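Local coordinates for conserved hypothetical cytochrome protein (Kuenenia stuttgartiensis, PDB 6H5L), which probably carries electrons through its two covalently bound heme c groups, as part of a reductase complex with a hydroxylamine oxidoreductase-like protein, at residues K16-P21 with I79-L84; G57-D62 with S100-Y105; S152-E157 with P163-D168. One frame throughout, in Å; residues are numbered along the deposited sequence.

Interaction 1: residues K16-P21 with I79-L84; sequences KKYCAP and IPWDIL. With HEC (heme c), chain L.
Leu84 N donates to Trp81 O at 2.9 Å, closing the type I turn that sets the Trp81 and Leu84 side chains together against Tyr18. No hydrogen bond joins 16-21 to 79-84, so the evidence for the contact is packing. Trp81 CZ2 stands 3.5 Å from the backbone Tyr18 O, a plain contact. Tyr18 turns CB to the indole, with Tyr18 CB 3.9 Å from Trp81 CH2. The two six-membered rings are set obliquely, their planes at 55°, which makes them neither a stack nor an edge-to-face pair. Beyond the indole, Leu84 covers a face of the phenol: Leu84 CD2 sits 4.0 Å from the Tyr18 ring centroid and 18° off its normal, a CH-pi contact. Lys17 CB lies over the opposite face, so the ring is sandwiched.

The indole itself is wedged between Ile79 CG1 on one face and heme CBB on the other. With Trp81 CG anti to the carbonyl carbon, chi1 -71° sets the indole face against heme CBB, which comes within 3.5 Å of Trp81 CE2. That methyl belongs to the thioether arm, whose CAB is bonded to Cys19 SG at 1.8 Å. Were Trp81 cut back to an alanine, heme CBB and Tyr18 CB would probably both lose their cover, with a gap opened beside them. Outward, Tyr18 packs on Ile70 of the hydroxylamine oxidoreductase-like subunit, and Asp82 forms a salt bridge with Arg76 of that subunit. Cys19 opens the Cys-X-X-Cys-His heme-attachment motif completed by Cys22 and His23, here packed against the loop that follows the axial Met78, an arrangement characteristic of the class I cytochrome c fold.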
loop_
_atom_site.group_PDB
_atom_site.type_symbol
_atom_site.label_atom_id
_atom_site.label_comp_id
_atom_site.label_asym_id
_atom_site.label_seq_id
_atom_site.Cartn_x
_atom_site.Cartn_y
_atom_site.Cartn_z
ATOM N N LYS B 16 5.244 22.589 54.912
ATOM C CA LYS B 16 6.528 21.967 55.220
ATOM C C LYS B 16 6.622 20.569 54.622
ATOM O O LYS B 16 7.642 20.199 54.026
ATOM C CB LYS B 16 6.711 21.925 56.738
ATOM C CG LYS B 16 8.123 21.662 57.229
ATOM C CD LYS B 16 8.217 21.972 58.718
ATOM C CE LYS B 16 9.613 21.733 59.266
ATOM N NZ LYS B 16 9.724 22.213 60.674
ATOM N N LYS B 17 5.555 19.782 54.757
ATOM C CA LYS B 17 5.593 18.375 54.378
ATOM C C LYS B 17 5.342 18.159 52.890
ATOM O O LYS B 17 5.867 17.199 52.312
ATOM C CB LYS B 17 4.568 17.599 55.208
ATOM C CG LYS B 17 4.828 16.110 55.343
ATOM C CD LYS B 17 4.137 15.564 56.588
ATOM C CE LYS B 17 4.272 14.054 56.708
ATOM N NZ LYS B 17 3.066 13.346 56.196
ATOM N N TYR B 18 4.563 19.032 52.248
ATOM C CA TYR B 18 4.115 18.792 50.885
ATOM C C TYR B 18 4.524 19.857 49.877
ATOM O O TYR B 18 4.387 19.616 48.672
ATOM C CB TYR B 18 2.584 18.646 50.847
ATOM C CG TYR B 18 2.046 17.633 51.832
ATOM C CD1 TYR B 18 2.280 16.275 51.658
ATOM C CD2 TYR B 18 1.302 18.034 52.933
ATOM C CE1 TYR B 18 1.793 15.346 52.558
ATOM C CE2 TYR B 18 0.809 17.113 53.836
ATOM C CZ TYR B 18 1.056 15.771 53.642
ATOM O OH TYR B 18 0.563 14.853 54.542
ATOM N N CYS B 19 5.010 21.013 50.313
ATOM C CA CYS B 19 5.346 22.090 49.387
ATOM C C CYS B 19 6.799 22.527 49.465
ATOM O O CYS B 19 7.383 22.896 48.443
ATOM C CB CYS B 19 4.446 23.305 49.645
ATOM S SG CYS B 19 2.713 22.908 49.986
ATOM N N ALA B 20 7.392 22.503 50.658
ATOM C CA ALA B 20 8.771 22.956 50.823
ATOM C C ALA B 20 9.792 22.209 49.969
ATOM O O ALA B 20 10.744 22.858 49.503
ATOM C CB ALA B 20 9.157 22.877 52.307
ATOM N N PRO B 21 9.691 20.889 49.742
ATOM C CA PRO B 21 10.711 20.213 48.919
ATOM C C PRO B 21 10.953 20.853 47.561
ATOM O O PRO B 21 12.088 20.821 47.068
ATOM C CB PRO B 21 10.148 18.795 48.780
ATOM C CG PRO B 21 9.412 18.583 50.045
ATOM C CD PRO B 21 8.786 19.909 50.379
ATOM N N ILE B 79 1.564 18.704 40.694
ATOM C CA ILE B 79 0.455 17.753 40.645
ATOM C C ILE B 79 -0.788 18.381 41.262
ATOM O O ILE B 79 -0.681 19.372 42.000
ATOM C CB ILE B 79 0.809 16.445 41.368
ATOM C CG1 ILE B 79 1.103 16.722 42.845
ATOM C CG2 ILE B 79 1.981 15.774 40.691
ATOM C CD1 ILE B 79 1.181 15.477 43.701
ATOM N N PRO B 80 -1.980 17.854 40.985
ATOM C CA PRO B 80 -3.144 18.233 41.790
ATOM C C PRO B 80 -2.972 17.736 43.216
ATOM O O PRO B 80 -2.407 16.666 43.458
ATOM C CB PRO B 80 -4.312 17.533 41.087
ATOM C CG PRO B 80 -3.804 17.193 39.723
ATOM C CD PRO B 80 -2.341 16.949 39.880
ATOM N N TRP B 81 -3.457 18.525 44.169
ATOM C CA TRP B 81 -3.409 18.148 45.573
ATOM C C TRP B 81 -4.797 17.827 46.116
ATOM O O TRP B 81 -5.081 18.062 47.292
ATOM C CB TRP B 81 -2.729 19.235 46.402
ATOM C CG TRP B 81 -1.259 19.292 46.131
ATOM C CD1 TRP B 81 -0.609 20.171 45.317
ATOM C CD2 TRP B 81 -0.256 18.406 46.648
ATOM N NE1 TRP B 81 0.735 19.899 45.308
ATOM C CE2 TRP B 81 0.979 18.820 46.114
ATOM C CE3 TRP B 81 -0.282 17.309 47.515
ATOM C CZ2 TRP B 81 2.178 18.179 46.419
ATOM C CZ3 TRP B 81 0.910 16.673 47.815
ATOM C CH2 TRP B 81 2.122 17.109 47.268
ATOM N N ASP B 82 -5.667 17.281 45.260
ATOM C CA ASP B 82 -6.923 16.707 45.727
ATOM C C ASP B 82 -6.695 15.607 46.754
ATOM O O ASP B 82 -7.620 15.262 47.497
ATOM C CB ASP B 82 -7.715 16.158 44.541
ATOM C CG ASP B 82 -6.978 15.051 43.813
ATOM O OD1 ASP B 82 -7.098 13.879 44.232
ATOM O OD2 ASP B 82 -6.277 15.353 42.822
ATOM N N ILE B 83 -5.485 15.041 46.797
ATOM C CA ILE B 83 -5.133 14.061 47.819
ATOM C C ILE B 83 -5.213 14.678 49.209
ATOM O O ILE B 83 -5.462 13.977 50.197
ATOM C CB ILE B 83 -3.733 13.483 47.522
ATOM C CG1 ILE B 83 -3.380 12.359 48.496
ATOM C CG2 ILE B 83 -2.678 14.584 47.550
ATOM C CD1 ILE B 83 -2.050 11.703 48.199
ATOM N N LEU B 84 -5.020 15.989 49.311
ATOM C CA LEU B 84 -5.136 16.695 50.575
ATOM C C LEU B 84 -6.576 17.145 50.800
ATOM O O LEU B 84 -7.360 17.297 49.860
ATOM C CB LEU B 84 -4.195 17.900 50.611
ATOM C CG LEU B 84 -2.698 17.586 50.551
ATOM C CD1 LEU B 84 -1.879 18.868 50.517
ATOM C CD2 LEU B 84 -2.284 16.715 51.728
HETATM FE FE HEC L . 3.791 23.953 43.398
HETATM C CHA HEC L . 3.605 26.211 40.828
HETATM C CHB HEC L . 1.384 25.745 45.107
HETATM C CHC HEC L . 3.987 21.743 46.035
HETATM C CHD HEC L . 6.277 22.207 41.780
HETATM N NA HEC L . 2.697 25.656 43.038
HETATM C C1A HEC L . 2.783 26.439 41.909
HETATM C C2A HEC L . 1.858 27.550 42.027
HETATM C C3A HEC L . 1.240 27.424 43.224
HETATM C C4A HEC L . 1.758 26.230 43.870
HETATM C CMA HEC L . 0.165 28.317 43.887
HETATM C CAA HEC L . 1.759 28.605 40.886
HETATM C CBA HEC L . 0.565 29.557 40.852
HETATM C CGA HEC L . 0.733 30.512 39.696
HETATM O O1A HEC L . 1.886 30.690 39.223
HETATM O O2A HEC L . -0.287 31.098 39.249
HETATM N NB HEC L . 2.872 23.786 45.233
HETATM C C1B HEC L . 1.885 24.618 45.728
HETATM C C2B HEC L . 1.462 24.090 47.012
HETATM C C3B HEC L . 2.183 22.992 47.268
HETATM C C4B HEC L . 3.081 22.777 46.154
HETATM C CMB HEC L . 0.383 24.716 47.921
HETATM C CAB HEC L . 2.094 22.080 48.515
HETATM C CBB HEC L . 0.763 21.296 48.527
HETATM N NC HEC L . 4.920 22.292 43.831
HETATM C C1C HEC L . 4.837 21.520 44.974
HETATM C C2C HEC L . 5.690 20.363 44.799
HETATM C C3C HEC L . 6.418 20.567 43.693
HETATM C C4C HEC L . 5.887 21.735 43.015
HETATM C CMC HEC L . 6.015 19.353 45.922
HETATM C CAC HEC L . 7.527 19.646 43.132
HETATM C CBC HEC L . 6.924 18.297 42.685
HETATM N ND HEC L . 4.788 24.174 41.587
HETATM C C1D HEC L . 5.785 23.317 41.124
HETATM C C2D HEC L . 6.225 23.784 39.827
HETATM C C3D HEC L . 5.387 25.035 39.536
HETATM C C4D HEC L . 4.525 25.197 40.681
HETATM C CMD HEC L . 7.312 23.153 38.932
HETATM C CAD HEC L . 5.437 25.943 38.290
HETATM C CBD HEC L . 4.640 25.302 37.162
HETATM C CGD HEC L . 4.730 26.159 35.929
HETATM O O1D HEC L . 4.402 27.371 36.008
HETATM O O2D HEC L . 5.123 25.624 34.860
#

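Interaction 2: residues G57-D62 with S100-Y105; sequences GSLPTD and SEAFEY
Leu59 places CD2 over the centre of one face of the Phe103 ring. This CD2 is 4.2 Å from the Phe103 ring centroid and only 10° off the normal, a CH-pi contact, while Leu59 CD1 lies toward the rim, 3.6 Å from Phe103 CD1. Leu59 CD2 also reaches the helix, 3.9 Å from Ala102 CB. The placement follows from the torsion: with CG anti to the carbonyl carbon, chi1 -55° sets the two leucine methyls against Ala102 and Phe103.

Pro60 meets the ring differently. Pro60 CD is 3.6 Å from Phe103 CZ, the two side chains crossing at about a right angle, and Pro60 O lies in the ring plane at its edge. Polar bonds also hold the loop. Ser58 OG donates to Leu59 O at 2.8 Å, in the carbonyl plane and on a lone pair, and the same carbonyl is hydrogen-bonded to Thr54 OG1. Just past the contact, Asp62 makes salt bridges through its two carboxylate oxygens with Lys97 and Lys5, tying the start of the next helix to two other parts of the chain.

What is joined is a proline-containing loop and the helix 102-105, beyond helix 93-97. Leu59 and Pro60 pack on Phe103 just ahead of Thr61, whose OG1 bonds to Asp64 N: a classical N-cap at the head of helix 62-71 in the first cytochrome c domain.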
loop_
_atom_site.group_PDB
_atom_site.type_symbol
_atom_site.label_atom_id
_atom_site.label_comp_id
_atom_site.label_asym_id
_atom_site.label_seq_id
_atom_site.Cartn_x
_atom_site.Cartn_y
_atom_site.Cartn_z
ATOM N N GLY B 57 -0.758 42.303 36.515
ATOM C CA GLY B 57 -0.065 43.024 37.558
ATOM C C GLY B 57 -0.684 42.900 38.931
ATOM O O GLY B 57 -0.034 43.251 39.925
ATOM N N SER B 58 -1.915 42.407 39.020
ATOM C CA SER B 58 -2.595 42.280 40.294
ATOM C C SER B 58 -2.163 41.010 41.020
ATOM O O SER B 58 -1.647 40.060 40.423
ATOM C CB SER B 58 -4.111 42.272 40.098
ATOM O OG SER B 58 -4.778 41.807 41.260
ATOM N N LEU B 59 -2.375 41.013 42.332
ATOM C CA LEU B 59 -2.215 39.809 43.122
ATOM C C LEU B 59 -3.322 38.819 42.772
ATOM O O LEU B 59 -4.356 39.200 42.219
ATOM C CB LEU B 59 -2.266 40.142 44.612
ATOM C CG LEU B 59 -1.302 41.197 45.154
ATOM C CD1 LEU B 59 -1.650 41.519 46.597
ATOM C CD2 LEU B 59 0.138 40.725 45.042
ATOM N N PRO B 60 -3.129 37.539 43.072
ATOM C CA PRO B 60 -4.236 36.590 42.944
ATOM C C PRO B 60 -5.179 36.694 44.129
ATOM O O PRO B 60 -4.789 37.076 45.235
ATOM C CB PRO B 60 -3.531 35.230 42.923
ATOM C CG PRO B 60 -2.320 35.452 43.756
ATOM C CD PRO B 60 -1.873 36.862 43.447
ATOM N N THR B 61 -6.440 36.356 43.883
ATOM C CA THR B 61 -7.363 36.194 44.991
ATOM C C THR B 61 -7.021 34.916 45.751
ATOM O O THR B 61 -6.335 34.027 45.240
ATOM C CB THR B 61 -8.810 36.142 44.498
ATOM O OG1 THR B 61 -9.017 34.935 43.753
ATOM C CG2 THR B 61 -9.115 37.339 43.611
ATOM N N ASP B 62 -7.496 34.837 46.995
ATOM C CA ASP B 62 -7.296 33.614 47.767
ATOM C C ASP B 62 -7.910 32.411 47.065
ATOM O O ASP B 62 -7.411 31.287 47.202
ATOM C CB ASP B 62 -7.878 33.770 49.172
ATOM C CG ASP B 62 -7.187 34.857 49.972
ATOM O OD1 ASP B 62 -6.383 35.608 49.381
ATOM O OD2 ASP B 62 -7.445 34.957 51.191
ATOM N N SER B 100 5.452 37.095 50.296
ATOM C CA SER B 100 5.621 38.314 49.517
ATOM C C SER B 100 5.027 39.490 50.278
ATOM O O SER B 100 3.874 39.433 50.716
ATOM C CB SER B 100 4.968 38.184 48.138
ATOM O OG SER B 100 5.097 39.384 47.399
ATOM N N GLU B 101 5.822 40.553 50.431
ATOM C CA GLU B 101 5.337 41.757 51.097
ATOM C C GLU B 101 4.189 42.401 50.334
ATOM O O GLU B 101 3.378 43.122 50.927
ATOM C CB GLU B 101 6.484 42.754 51.267
ATOM C CG GLU B 101 7.617 42.259 52.153
ATOM C CD GLU B 101 7.297 42.377 53.631
ATOM O OE1 GLU B 101 6.737 43.419 54.035
ATOM O OE2 GLU B 101 7.603 41.430 54.389
ATOM N N ALA B 102 4.107 42.159 49.023
ATOM C CA ALA B 102 3.070 42.788 48.211
ATOM C C ALA B 102 1.669 42.435 48.696
ATOM O O ALA B 102 0.743 43.240 48.549
ATOM C CB ALA B 102 3.244 42.391 46.746
ATOM N N PHE B 103 1.493 41.246 49.277
ATOM C CA PHE B 103 0.179 40.863 49.788
ATOM C C PHE B 103 -0.233 41.693 50.997
ATOM O O PHE B 103 -1.432 41.851 51.254
ATOM C CB PHE B 103 0.161 39.374 50.148
ATOM C CG PHE B 103 -0.070 38.470 48.974
ATOM C CD1 PHE B 103 -1.312 38.416 48.365
ATOM C CD2 PHE B 103 0.945 37.668 48.485
ATOM C CE1 PHE B 103 -1.537 37.583 47.285
ATOM C CE2 PHE B 103 0.729 36.830 47.404
ATOM C CZ PHE B 103 -0.516 36.789 46.803
ATOM N N GLU B 104 0.732 42.228 51.746
ATOM C CA GLU B 104 0.428 42.985 52.951
ATOM C C GLU B 104 0.120 44.453 52.678
ATOM O O GLU B 104 -0.530 45.103 53.506
ATOM C CB GLU B 104 1.593 42.896 53.941
ATOM C CG GLU B 104 1.221 43.272 55.367
ATOM C CD GLU B 104 2.430 43.580 56.227
ATOM O OE1 GLU B 104 3.563 43.507 55.708
ATOM O OE2 GLU B 104 2.248 43.900 57.420
ATOM N N TYR B 105 0.563 44.991 51.543
ATOM C CA TYR B 105 0.394 46.405 51.235
ATOM C C TYR B 105 -0.732 46.668 50.247
ATOM O O TYR B 105 -1.483 47.633 50.417
ATOM C CB TYR B 105 1.704 46.978 50.687
ATOM C CG TYR B 105 2.882 46.747 51.607
ATOM C CD1 TYR B 105 2.764 46.944 52.977
ATOM C CD2 TYR B 105 4.104 46.309 51.110
ATOM C CE1 TYR B 105 3.833 46.726 53.826
ATOM C CE2 TYR B 105 5.178 46.088 51.952
ATOM C CZ TYR B 105 5.035 46.297 53.308
ATOM O OH TYR B 105 6.100 46.079 54.151
#

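Interaction 3: residues S152-E157 with P163-D168. With HEC (heme c), chain K.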
loop_
_atom_site.group_PDB
_atom_site.type_symbol
_atom_site.label_atom_id
_atom_site.label_comp_id
_atom_site.label_asym_id
_atom_site.label_seq_id
_atom_site.Cartn_x
_atom_site.Cartn_y
_atom_site.Cartn_z
ATOM N N SER B 152 11.122 33.674 18.013
ATOM C CA SER B 152 11.472 34.248 19.306
ATOM C C SER B 152 11.271 33.278 20.466
ATOM O O SER B 152 11.294 33.707 21.624
ATOM C CB SER B 152 10.659 35.520 19.552
ATOM O OG SER B 152 10.815 36.439 18.485
ATOM N N ALA B 153 11.088 31.985 20.187
ATOM C CA ALA B 153 10.684 31.049 21.233
ATOM C C ALA B 153 11.825 30.759 22.202
ATOM O O ALA B 153 11.658 30.872 23.423
ATOM C CB ALA B 153 10.173 29.752 20.605
ATOM N N SER B 154 12.993 30.377 21.679
ATOM C CA SER B 154 14.081 29.914 22.535
ATOM C C SER B 154 14.640 31.009 23.435
ATOM O O SER B 154 15.270 30.693 24.451
ATOM C CB SER B 154 15.206 29.327 21.680
ATOM O OG SER B 154 14.783 28.149 21.013
ATOM N N GLU B 155 14.421 32.277 23.100
ATOM C CA GLU B 155 15.057 33.381 23.805
ATOM C C GLU B 155 14.196 33.974 24.914
ATOM O O GLU B 155 14.652 34.893 25.602
ATOM C CB GLU B 155 15.431 34.486 22.814
ATOM C CG GLU B 155 14.234 35.243 22.272
ATOM C CD GLU B 155 14.578 36.092 21.068
ATOM O OE1 GLU B 155 15.641 35.853 20.457
ATOM O OE2 GLU B 155 13.786 36.997 20.734
ATOM N N GLN B 156 12.975 33.483 25.107
ATOM C CA GLN B 156 12.103 34.054 26.124
ATOM C C GLN B 156 12.605 33.707 27.522
ATOM O O GLN B 156 13.218 32.660 27.744
ATOM C CB GLN B 156 10.671 33.555 25.938
ATOM C CG GLN B 156 10.093 33.845 24.566
ATOM C CD GLN B 156 10.112 35.322 24.228
ATOM O OE1 GLN B 156 9.777 36.165 25.059
ATOM N NE2 GLN B 156 10.513 35.643 23.003
ATOM N N GLU B 157 12.339 34.602 28.473
ATOM C CA GLU B 157 12.842 34.449 29.829
ATOM C C GLU B 157 11.810 34.923 30.841
ATOM O O GLU B 157 10.991 35.800 30.556
ATOM C CB GLU B 157 14.152 35.219 30.037
ATOM C CG GLU B 157 15.366 34.543 29.436
ATOM C CD GLU B 157 16.659 35.034 30.046
ATOM O OE1 GLU B 157 16.618 36.012 30.823
ATOM O OE2 GLU B 157 17.717 34.440 29.756
ATOM N N PRO B 163 14.853 30.810 31.571
ATOM C CA PRO B 163 14.257 30.524 30.262
ATOM C C PRO B 163 12.835 30.005 30.409
ATOM O O PRO B 163 12.572 29.070 31.173
ATOM C CB PRO B 163 15.188 29.455 29.678
ATOM C CG PRO B 163 16.486 29.628 30.406
ATOM C CD PRO B 163 16.139 30.121 31.773
ATOM N N ILE B 164 11.907 30.632 29.689
ATOM C CA ILE B 164 10.530 30.150 29.584
ATOM C C ILE B 164 10.218 30.058 28.091
ATOM O O ILE B 164 9.692 30.992 27.479
ATOM C CB ILE B 164 9.526 31.038 30.334
ATOM C CG1 ILE B 164 8.091 30.530 30.167
ATOM C CG2 ILE B 164 9.664 32.514 29.952
ATOM C CD1 ILE B 164 7.133 31.069 31.213
ATOM N N LYS B 165 10.535 28.918 27.497
ATOM C CA LYS B 165 10.209 28.661 26.102
ATOM C C LYS B 165 8.782 28.142 26.028
ATOM O O LYS B 165 8.474 27.128 26.669
ATOM C CB LYS B 165 11.174 27.651 25.511
ATOM C CG LYS B 165 10.961 27.344 24.046
ATOM C CD LYS B 165 12.090 26.475 23.509
ATOM C CE LYS B 165 11.835 26.030 22.073
ATOM N NZ LYS B 165 10.679 25.094 21.932
ATOM N N PRO B 166 7.881 28.804 25.300
ATOM C CA PRO B 166 6.462 28.412 25.337
ATOM C C PRO B 166 6.275 26.958 24.935
ATOM O O PRO B 166 6.640 26.544 23.832
ATOM C CB PRO B 166 5.806 29.372 24.339
ATOM C CG PRO B 166 6.925 29.839 23.466
ATOM C CD PRO B 166 8.133 29.893 24.340
ATOM N N PHE B 167 5.710 26.179 25.853
ATOM C CA PHE B 167 5.494 24.764 25.608
ATOM C C PHE B 167 4.530 24.560 24.443
ATOM O O PHE B 167 3.701 25.419 24.122
ATOM C CB PHE B 167 4.953 24.076 26.863
ATOM C CG PHE B 167 3.583 24.546 27.272
ATOM C CD1 PHE B 167 3.431 25.633 28.117
ATOM C CD2 PHE B 167 2.447 23.897 26.814
ATOM C CE1 PHE B 167 2.173 26.067 28.493
ATOM C CE2 PHE B 167 1.186 24.327 27.185
ATOM C CZ PHE B 167 1.049 25.412 28.027
ATOM N N ASP B 168 4.653 23.403 23.803
ATOM C CA ASP B 168 3.728 23.003 22.750
ATOM C C ASP B 168 2.349 22.782 23.361
ATOM O O ASP B 168 2.152 21.836 24.131
ATOM C CB ASP B 168 4.239 21.736 22.070
ATOM C CG ASP B 168 3.317 21.247 20.972
ATOM O OD1 ASP B 168 2.477 22.040 20.499
ATOM O OD2 ASP B 168 3.431 20.066 20.584
HETATM FE FE HEC K . 1.621 33.203 24.565
HETATM C CHA HEC K . 1.483 31.160 27.321
HETATM C CHB HEC K . -1.473 32.068 23.588
HETATM C CHC HEC K . 1.577 35.494 22.007
HETATM C CHD HEC K . 4.952 33.798 25.064
HETATM N NA HEC K . 0.226 31.898 25.349
HETATM C C1A HEC K . 0.430 31.071 26.436
HETATM C C2A HEC K . -0.656 30.109 26.479
HETATM C C3A HEC K . -1.469 30.359 25.445
HETATM C C4A HEC K . -0.932 31.490 24.715
HETATM C CMA HEC K . -2.759 29.589 25.083
HETATM C CAA HEC K . -0.826 28.989 27.533
HETATM C CBA HEC K . -1.905 29.373 28.545
HETATM C CGA HEC K . -2.025 28.289 29.586
HETATM O O1A HEC K . -1.189 27.349 29.573
HETATM O O2A HEC K . -2.952 28.366 30.431
HETATM N NB HEC K . 0.328 33.642 23.019
HETATM C C1B HEC K . -0.962 33.159 22.916
HETATM C C2B HEC K . -1.688 34.004 21.991
HETATM C C3B HEC K . -0.849 34.953 21.548
HETATM C C4B HEC K . 0.436 34.742 22.189
HETATM C CMB HEC K . -3.166 33.785 21.595
HETATM C CAB HEC K . -1.144 36.085 20.535
HETATM C CBB HEC K . -2.251 37.045 21.024
HETATM N NC HEC K . 3.017 34.390 23.667
HETATM C C1C HEC K . 2.771 35.323 22.677
HETATM C C2C HEC K . 3.939 36.175 22.564
HETATM C C3C HEC K . 4.910 35.626 23.308
HETATM C C4C HEC K . 4.324 34.545 24.086
HETATM C CMC HEC K . 4.133 37.231 21.448
HETATM C CAC HEC K . 6.366 36.136 23.441
HETATM C CBC HEC K . 6.398 37.516 24.131
HETATM N ND HEC K . 3.012 32.557 25.973
HETATM C C1D HEC K . 4.339 32.982 25.998
HETATM C C2D HEC K . 4.975 32.422 27.170
HETATM C C3D HEC K . 3.890 31.596 27.878
HETATM C C4D HEC K . 2.707 31.740 27.060
HETATM C CMD HEC K . 6.439 32.617 27.617
HETATM C CAD HEC K . 4.027 30.782 29.184
HETATM C CBD HEC K . 4.629 29.414 28.877
HETATM C CGD HEC K . 4.901 28.669 30.158
HETATM O O1D HEC K . 4.436 29.126 31.235
HETATM O O2D HEC K . 5.587 27.615 30.104
#
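Gln156 and Ile164 make the tight end of this contact, where Ile164 N donates to Gln156 O at 3.1 Å with an N-H...O angle of 156°. The donor nitrogen lies above the carbonyl plane, 52° out of it, not on a lone pair. The same Gln156 O receives a CA-H...O contact from Pro163 CA at 3.5 Å, and Glu157 and Pro163 form a single bridge. Ile164 has CG1 anti to the backbone N (chi1 178°), a setting that sends Ile164 CD1 to the heme, 3.3 Å from its propionate oxygen O1D. Gln156 folds back at chi2, its OE1 3.8 Å from heme CBC.

Ile164 and Ala153 are buried, whereas Ser154 and Glu157 are exposed. Between these extremes Lys165 is well covered along its chain, which runs extended past Ala153 and Ser154 before bending at its last torsion. Ala153 O faces Lys165 CG at 3.6 Å, and Ser154, itself exposed, has OG 3.8 Å from Lys165 CE. Lys165 NZ is hydrogen-bonded to Gly148 O and forms a salt bridge with Glu268 of the hydroxylamine oxidoreductase-like subunit. The bridge residues Glu157 and Pro163 also face that subunit, packing on its Arg291.

Farther along, Phe167 CZ brings its ring edge to 3.3 Å from heme propionate O1A. The two loop segments, joined by one bridge, line part of the second heme c pocket, next to axial His142 and the covalent Cys141.

In the fold
From the N terminus, the 16-21 segment ends helix 9-18 and starts helix 20-23. Interaction 1 then closes a long loop back to 79-84, which follows helix 62-71. Before that loop is complete, 57-62 leaves it to meet 100-105 in interaction 2, so the two contacts cross along the chain; their nearest atoms remain about 13 Å apart. Interaction 1 joins the heme attachment site to the loop after Met78, whereas interaction 2 ties the approach to helix 62-71 to the helix 102-105. Interaction 3 comes later, in series, closing a short loop between helices 139-142 and 180-189 beside the second heme.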